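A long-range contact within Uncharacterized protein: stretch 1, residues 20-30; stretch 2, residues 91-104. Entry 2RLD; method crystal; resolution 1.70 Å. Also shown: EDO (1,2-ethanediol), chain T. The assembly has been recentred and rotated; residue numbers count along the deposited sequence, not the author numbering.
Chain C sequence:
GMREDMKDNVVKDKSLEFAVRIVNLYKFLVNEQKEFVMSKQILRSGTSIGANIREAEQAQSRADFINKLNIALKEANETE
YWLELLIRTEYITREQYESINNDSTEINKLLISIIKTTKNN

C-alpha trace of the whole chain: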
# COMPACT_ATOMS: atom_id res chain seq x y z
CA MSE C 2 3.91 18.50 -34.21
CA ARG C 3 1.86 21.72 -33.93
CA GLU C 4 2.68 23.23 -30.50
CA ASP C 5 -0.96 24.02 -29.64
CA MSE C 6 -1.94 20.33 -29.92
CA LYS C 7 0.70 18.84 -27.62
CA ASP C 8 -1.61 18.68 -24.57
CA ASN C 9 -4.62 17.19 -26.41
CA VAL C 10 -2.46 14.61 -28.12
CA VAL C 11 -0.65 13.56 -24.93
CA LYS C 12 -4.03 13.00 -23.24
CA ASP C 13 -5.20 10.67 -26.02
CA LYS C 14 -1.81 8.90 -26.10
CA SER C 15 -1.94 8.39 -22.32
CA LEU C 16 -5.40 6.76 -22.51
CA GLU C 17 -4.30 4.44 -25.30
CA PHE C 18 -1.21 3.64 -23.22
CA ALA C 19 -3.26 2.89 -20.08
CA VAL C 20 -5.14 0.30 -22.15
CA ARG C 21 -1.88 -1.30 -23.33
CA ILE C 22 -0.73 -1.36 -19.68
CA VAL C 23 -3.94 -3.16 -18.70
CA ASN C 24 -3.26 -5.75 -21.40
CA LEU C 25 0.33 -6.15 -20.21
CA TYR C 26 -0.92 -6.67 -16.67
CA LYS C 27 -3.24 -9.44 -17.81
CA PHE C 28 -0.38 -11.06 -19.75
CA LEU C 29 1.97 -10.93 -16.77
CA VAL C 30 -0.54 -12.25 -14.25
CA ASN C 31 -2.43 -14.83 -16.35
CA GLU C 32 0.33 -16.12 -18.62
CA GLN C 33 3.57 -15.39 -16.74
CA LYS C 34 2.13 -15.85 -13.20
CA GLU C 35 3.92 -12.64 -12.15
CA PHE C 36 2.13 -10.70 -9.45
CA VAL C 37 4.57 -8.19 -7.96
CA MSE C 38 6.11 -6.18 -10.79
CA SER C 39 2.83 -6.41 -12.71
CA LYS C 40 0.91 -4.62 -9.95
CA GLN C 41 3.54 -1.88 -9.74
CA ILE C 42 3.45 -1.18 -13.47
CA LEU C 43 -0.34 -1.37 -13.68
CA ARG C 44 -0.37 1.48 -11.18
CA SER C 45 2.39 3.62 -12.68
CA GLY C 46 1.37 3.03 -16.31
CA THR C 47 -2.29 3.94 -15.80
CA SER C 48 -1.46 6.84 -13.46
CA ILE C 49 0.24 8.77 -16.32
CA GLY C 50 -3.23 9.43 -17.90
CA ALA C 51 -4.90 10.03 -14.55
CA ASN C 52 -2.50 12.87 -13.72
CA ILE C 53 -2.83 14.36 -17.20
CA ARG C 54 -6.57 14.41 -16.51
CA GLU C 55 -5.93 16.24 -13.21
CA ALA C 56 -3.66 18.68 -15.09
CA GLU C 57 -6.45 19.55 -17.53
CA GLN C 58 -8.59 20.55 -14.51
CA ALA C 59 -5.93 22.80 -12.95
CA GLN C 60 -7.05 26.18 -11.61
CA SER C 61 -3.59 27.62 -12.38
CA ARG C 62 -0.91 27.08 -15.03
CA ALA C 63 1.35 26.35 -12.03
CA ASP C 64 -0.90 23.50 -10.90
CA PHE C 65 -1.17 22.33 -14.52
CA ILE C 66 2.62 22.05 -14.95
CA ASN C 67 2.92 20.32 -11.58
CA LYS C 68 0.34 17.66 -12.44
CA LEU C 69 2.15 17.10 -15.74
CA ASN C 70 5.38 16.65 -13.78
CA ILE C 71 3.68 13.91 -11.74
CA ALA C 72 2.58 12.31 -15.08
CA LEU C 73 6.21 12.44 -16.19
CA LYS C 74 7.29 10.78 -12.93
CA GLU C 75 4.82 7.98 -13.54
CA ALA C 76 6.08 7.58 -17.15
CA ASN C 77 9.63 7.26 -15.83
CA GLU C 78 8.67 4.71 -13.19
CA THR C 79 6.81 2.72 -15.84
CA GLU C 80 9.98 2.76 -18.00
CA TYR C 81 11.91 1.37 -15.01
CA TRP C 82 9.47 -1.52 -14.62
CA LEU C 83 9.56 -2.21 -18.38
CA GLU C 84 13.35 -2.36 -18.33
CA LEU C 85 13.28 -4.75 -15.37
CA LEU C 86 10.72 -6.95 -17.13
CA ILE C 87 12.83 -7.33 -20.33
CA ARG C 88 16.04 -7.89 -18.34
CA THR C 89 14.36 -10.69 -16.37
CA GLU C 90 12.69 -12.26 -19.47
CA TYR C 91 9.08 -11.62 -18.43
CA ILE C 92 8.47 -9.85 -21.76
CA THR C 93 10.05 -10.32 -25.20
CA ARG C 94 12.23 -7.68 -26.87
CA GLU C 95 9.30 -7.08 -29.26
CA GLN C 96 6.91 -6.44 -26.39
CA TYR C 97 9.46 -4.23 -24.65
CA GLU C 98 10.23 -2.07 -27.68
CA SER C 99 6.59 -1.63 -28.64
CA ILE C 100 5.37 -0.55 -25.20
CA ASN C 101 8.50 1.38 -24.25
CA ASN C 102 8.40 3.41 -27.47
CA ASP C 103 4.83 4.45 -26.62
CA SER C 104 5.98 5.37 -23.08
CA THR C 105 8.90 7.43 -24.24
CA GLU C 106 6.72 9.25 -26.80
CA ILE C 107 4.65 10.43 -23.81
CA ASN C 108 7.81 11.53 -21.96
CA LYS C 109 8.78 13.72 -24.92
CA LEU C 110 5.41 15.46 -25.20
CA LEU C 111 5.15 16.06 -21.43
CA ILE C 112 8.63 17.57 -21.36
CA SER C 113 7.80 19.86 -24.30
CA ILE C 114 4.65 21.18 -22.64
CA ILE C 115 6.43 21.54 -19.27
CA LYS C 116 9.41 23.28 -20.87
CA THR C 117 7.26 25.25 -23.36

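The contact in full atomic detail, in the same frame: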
# COMPACT_ATOMS: atom_id res chain seq x y z
N VAL C 20 -4.51 1.52 -21.68
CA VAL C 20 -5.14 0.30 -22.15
C VAL C 20 -4.06 -0.79 -22.45
O VAL C 20 -4.20 -1.97 -22.09
CB VAL C 20 -5.98 0.57 -23.41
CG1 VAL C 20 -6.40 -0.77 -24.06
CG2 VAL C 20 -7.24 1.47 -23.09
N ARG C 21 -2.97 -0.38 -23.08
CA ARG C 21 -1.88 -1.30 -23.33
C ARG C 21 -1.31 -1.82 -22.00
O ARG C 21 -0.98 -3.00 -21.89
CB ARG C 21 -0.77 -0.61 -24.12
CG ARG C 21 -1.20 -0.20 -25.54
CD ARG C 21 0.02 -0.16 -26.47
NE ARG C 21 0.54 -1.49 -26.77
CZ ARG C 21 1.71 -1.72 -27.36
NH1 ARG C 21 2.50 -0.70 -27.71
NH2 ARG C 21 2.12 -2.96 -27.58
N ILE C 22 -1.21 -0.95 -20.99
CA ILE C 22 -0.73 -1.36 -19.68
C ILE C 22 -1.68 -2.37 -19.03
O ILE C 22 -1.23 -3.35 -18.40
CB ILE C 22 -0.44 -0.12 -18.81
CG1 ILE C 22 0.80 0.60 -19.34
CG2 ILE C 22 -0.30 -0.54 -17.31
CD1 ILE C 22 2.11 -0.23 -19.16
N VAL C 23 -2.98 -2.16 -19.18
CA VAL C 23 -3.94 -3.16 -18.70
C VAL C 23 -3.72 -4.50 -19.38
O VAL C 23 -3.72 -5.56 -18.72
CB VAL C 23 -5.40 -2.68 -18.84
CG1 VAL C 23 -6.39 -3.78 -18.57
CG2 VAL C 23 -5.67 -1.55 -17.91
N ASN C 24 -3.54 -4.50 -20.69
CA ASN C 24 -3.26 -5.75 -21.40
C ASN C 24 -1.96 -6.43 -20.95
O ASN C 24 -1.90 -7.68 -20.82
CB ASN C 24 -3.26 -5.51 -22.91
CG ASN C 24 -4.66 -5.28 -23.46
OD1 ASN C 24 -5.66 -5.69 -22.86
ND2 ASN C 24 -4.73 -4.64 -24.63
N LEU C 25 -0.92 -5.64 -20.71
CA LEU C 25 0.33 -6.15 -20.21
C LEU C 25 0.16 -6.78 -18.85
O LEU C 25 0.77 -7.80 -18.55
CB LEU C 25 1.39 -5.05 -20.15
CG LEU C 25 2.76 -5.49 -19.62
CD1 LEU C 25 3.41 -6.58 -20.52
CD2 LEU C 25 3.68 -4.26 -19.45
N TYR C 26 -0.62 -6.13 -18.00
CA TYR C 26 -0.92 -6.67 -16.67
C TYR C 26 -1.57 -8.02 -16.75
O TYR C 26 -1.13 -8.98 -16.08
CB TYR C 26 -1.79 -5.70 -15.89
CG TYR C 26 -2.17 -6.21 -14.53
CD1 TYR C 26 -1.28 -6.14 -13.48
CD2 TYR C 26 -3.41 -6.78 -14.31
CE1 TYR C 26 -1.60 -6.62 -12.25
CE2 TYR C 26 -3.76 -7.24 -13.07
CZ TYR C 26 -2.86 -7.17 -12.04
OH TYR C 26 -3.19 -7.63 -10.79
N LYS C 27 -2.59 -8.14 -17.59
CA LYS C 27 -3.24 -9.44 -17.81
C LYS C 27 -2.27 -10.52 -18.28
O LYS C 27 -2.29 -11.64 -17.78
CB LYS C 27 -4.37 -9.28 -18.83
CG LYS C 27 -5.52 -8.46 -18.35
CD LYS C 27 -6.47 -8.15 -19.50
CE LYS C 27 -7.33 -9.31 -19.87
NZ LYS C 27 -8.13 -9.05 -21.15
N PHE C 28 -1.41 -10.16 -19.25
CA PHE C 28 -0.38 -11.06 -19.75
C PHE C 28 0.52 -11.54 -18.63
O PHE C 28 0.71 -12.75 -18.47
CB PHE C 28 0.44 -10.35 -20.82
CG PHE C 28 1.64 -11.12 -21.27
CD1 PHE C 28 1.51 -12.16 -22.20
CD2 PHE C 28 2.89 -10.81 -20.81
CE1 PHE C 28 2.62 -12.89 -22.63
CE2 PHE C 28 4.02 -11.54 -21.26
CZ PHE C 28 3.86 -12.58 -22.18
N LEU C 29 1.02 -10.60 -17.82
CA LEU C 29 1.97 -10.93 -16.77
C LEU C 29 1.32 -11.83 -15.72
O LEU C 29 1.90 -12.84 -15.32
CB LEU C 29 2.54 -9.68 -16.12
CG LEU C 29 3.48 -8.85 -17.00
CD1 LEU C 29 3.74 -7.52 -16.31
CD2 LEU C 29 4.75 -9.66 -17.29
N VAL C 30 0.12 -11.48 -15.30
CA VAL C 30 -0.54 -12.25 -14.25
C VAL C 30 -1.01 -13.62 -14.77
O VAL C 30 -0.73 -14.64 -14.16
CB VAL C 30 -1.72 -11.44 -13.61
CG1 VAL C 30 -2.48 -12.32 -12.67
CG2 VAL C 30 -1.16 -10.16 -12.91
N TYR C 91 10.54 -11.59 -18.55
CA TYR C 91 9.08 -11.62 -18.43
C TYR C 91 8.36 -11.13 -19.67
O TYR C 91 7.22 -11.50 -19.91
CB TYR C 91 8.61 -10.87 -17.17
CG TYR C 91 8.78 -11.73 -15.96
CD1 TYR C 91 7.81 -12.68 -15.61
CD2 TYR C 91 9.91 -11.62 -15.16
CE1 TYR C 91 7.99 -13.51 -14.49
CE2 TYR C 91 10.11 -12.46 -14.05
CZ TYR C 91 9.13 -13.39 -13.72
OH TYR C 91 9.31 -14.17 -12.59
N ILE C 92 9.01 -10.29 -20.46
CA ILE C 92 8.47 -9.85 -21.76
C ILE C 92 9.56 -10.00 -22.82
O ILE C 92 10.78 -10.00 -22.51
CB ILE C 92 7.98 -8.39 -21.73
CG1 ILE C 92 9.11 -7.42 -21.33
CG2 ILE C 92 6.70 -8.26 -20.84
CD1 ILE C 92 8.70 -5.97 -21.44
N THR C 93 9.13 -10.18 -24.08
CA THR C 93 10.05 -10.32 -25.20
C THR C 93 10.61 -8.96 -25.58
O THR C 93 10.07 -7.93 -25.18
CB THR C 93 9.32 -10.91 -26.45
OG1 THR C 93 8.31 -9.99 -26.90
CG2 THR C 93 8.65 -12.23 -26.11
N ARG C 94 11.66 -8.95 -26.40
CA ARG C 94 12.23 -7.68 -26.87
C ARG C 94 11.19 -6.93 -27.70
O ARG C 94 11.11 -5.71 -27.63
CB ARG C 94 13.52 -7.93 -27.67
CG ARG C 94 14.08 -6.70 -28.40
CD ARG C 94 14.48 -5.56 -27.49
NE ARG C 94 15.60 -5.87 -26.60
CZ ARG C 94 16.27 -4.97 -25.88
NH1 ARG C 94 15.96 -3.67 -25.95
NH2 ARG C 94 17.27 -5.35 -25.10
N GLU C 95 10.38 -7.67 -28.45
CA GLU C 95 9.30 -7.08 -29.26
C GLU C 95 8.27 -6.39 -28.40
O GLU C 95 7.82 -5.26 -28.71
CB GLU C 95 8.60 -8.16 -30.09
CG GLU C 95 7.54 -7.64 -31.03
CD GLU C 95 6.78 -8.75 -31.78
OE1 GLU C 95 7.07 -9.95 -31.58
OE2 GLU C 95 5.86 -8.39 -32.56
N GLN C 96 7.87 -7.04 -27.31
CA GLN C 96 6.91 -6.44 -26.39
C GLN C 96 7.52 -5.19 -25.75
O GLN C 96 6.87 -4.13 -25.69
CB GLN C 96 6.46 -7.43 -25.32
CG GLN C 96 5.53 -8.53 -25.80
CD GLN C 96 5.30 -9.62 -24.74
OE1 GLN C 96 6.25 -10.24 -24.26
NE2 GLN C 96 4.03 -9.84 -24.37
N TYR C 97 8.75 -5.33 -25.29
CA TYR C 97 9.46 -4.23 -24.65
C TYR C 97 9.51 -3.00 -25.56
O TYR C 97 9.09 -1.90 -25.17
CB TYR C 97 10.89 -4.66 -24.27
CG TYR C 97 11.70 -3.49 -23.75
CD1 TYR C 97 11.45 -2.96 -22.49
CD2 TYR C 97 12.71 -2.92 -24.51
CE1 TYR C 97 12.16 -1.87 -22.01
CE2 TYR C 97 13.45 -1.82 -24.03
CZ TYR C 97 13.16 -1.30 -22.78
OH TYR C 97 13.87 -0.23 -22.27
N GLU C 98 10.03 -3.20 -26.77
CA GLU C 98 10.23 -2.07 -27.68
C GLU C 98 8.93 -1.38 -28.01
O GLU C 98 8.86 -0.17 -28.02
CB GLU C 98 10.97 -2.50 -28.95
CG GLU C 98 12.42 -2.85 -28.66
CD GLU C 98 13.30 -2.91 -29.89
OE1 GLU C 98 12.77 -2.99 -31.03
OE2 GLU C 98 14.54 -2.89 -29.70
N SER C 99 7.89 -2.17 -28.28
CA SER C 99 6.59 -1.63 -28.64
C SER C 99 6.01 -0.74 -27.55
O SER C 99 5.59 0.38 -27.82
CB SER C 99 5.63 -2.79 -28.95
OG SER C 99 4.40 -2.31 -29.45
N ILE C 100 6.02 -1.23 -26.31
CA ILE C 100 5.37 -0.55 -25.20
C ILE C 100 6.28 0.59 -24.75
O ILE C 100 5.81 1.70 -24.47
CB ILE C 100 5.06 -1.51 -24.02
CG1 ILE C 100 4.13 -2.62 -24.48
CG2 ILE C 100 4.42 -0.76 -22.87
CD1 ILE C 100 3.99 -3.77 -23.49
N ASN C 101 7.58 0.35 -24.71
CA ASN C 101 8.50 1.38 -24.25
C ASN C 101 8.56 2.58 -25.19
O ASN C 101 8.71 3.71 -24.75
CB ASN C 101 9.91 0.81 -24.04
CG ASN C 101 10.84 1.80 -23.36
OD1 ASN C 101 10.65 2.14 -22.20
ND2 ASN C 101 11.84 2.28 -24.09
N ASN C 102 8.44 2.34 -26.49
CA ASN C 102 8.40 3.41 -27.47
C ASN C 102 7.17 4.28 -27.26
O ASN C 102 7.25 5.49 -27.38
CB ASN C 102 8.39 2.84 -28.89
CG ASN C 102 9.76 2.35 -29.33
OD1 ASN C 102 10.78 2.65 -28.69
ND2 ASN C 102 9.79 1.59 -30.42
N ASP C 103 6.03 3.67 -26.93
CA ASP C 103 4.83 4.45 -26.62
C ASP C 103 5.03 5.28 -25.34
O ASP C 103 4.55 6.44 -25.24
CB ASP C 103 3.62 3.52 -26.49
CG ASP C 103 3.13 2.98 -27.83
OD1 ASP C 103 3.65 3.41 -28.87
OD2 ASP C 103 2.18 2.15 -27.84
N SER C 104 5.69 4.68 -24.35
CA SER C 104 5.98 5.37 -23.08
C SER C 104 6.85 6.58 -23.31
O SER C 104 6.56 7.69 -22.85
CB SER C 104 6.62 4.41 -22.07
OG SER C 104 6.34 4.83 -20.74
C1 EDO T . 0.15 -7.98 -23.85
O1 EDO T . -0.44 -6.96 -24.64
C2 EDO T . 1.63 -7.86 -24.08
O2 EDO T . 1.87 -8.10 -25.47

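Residues 20-30 form part of a longer helix. It packs against residues 91-104, where a short loop leads into a second helix starting at R94. The two helices run roughly antiparallel, at 151°, and their axes come no closer than 11.3 Å. At that spacing the contact is made mostly by side chains, though the backbone O atoms of S99 and Y91 also take part.

The polar part is built around R21. Its CA-to-CB bond points toward the second helix, and the side chain, with chi3 turned to p (71°), carries the guanidinium to S99 and D103. NH1 of R21 donates to OD2 of D103 at 2.9 Å, and this hydrogen bond is also a salt bridge. NH1 of R21 also donates to OG of S99 at 3.0 Å. NH2 of R21 donates to the same OG of S99, again at 3.0 Å, so one hydroxyl oxygen accepts from both terminal nitrogens. A weak bond from R21 NH1 to the backbone O of S99, 3.3 Å, adds to the set. OD2 of D103 and OG of S99 lie at the edge of the guanidinium, near its plane, where its N-H groups point. One face is left for I100, whose CG1 is 3.7 Å from NH2 of R21. The charged group thus keeps its polar partners in plane and an aliphatic chain against a face.

Beyond R21 the contact becomes apolar. CD2 of L25 meets CD1 of I100 at 4.1 Å, and CD1 of L25 meets CG2 of I92 at 3.7 Å. L29 reaches the loop, with its CD2 4.0 Å from CB of Y91. These leucines and isoleucines are buried and offer no side-chain donors or acceptors.

Q96 has its polar atoms engaged on both sides of the amide. Its OE1 accepts from the backbone N of T93 at 2.9 Å. In return, the backbone N of Q96 donates to OG1 of T93 at 3.0 Å, which caps the start of the helix. These reciprocal bonds satisfy two backbone N-H groups at the helix entry. NE2 of Q96 donates to O2 of the 1,2-ethanediol at 3.0 Å, with a nearly straight angle of 174°. The diol probably comes from the crystallisation liquor. The same NE2 of Q96 sits over one face of the F28 ring, 3.5 Å from CZ of F28. The backbone O of Y91 approaches the edge of that ring, 3.5 Å from CE2 of F28.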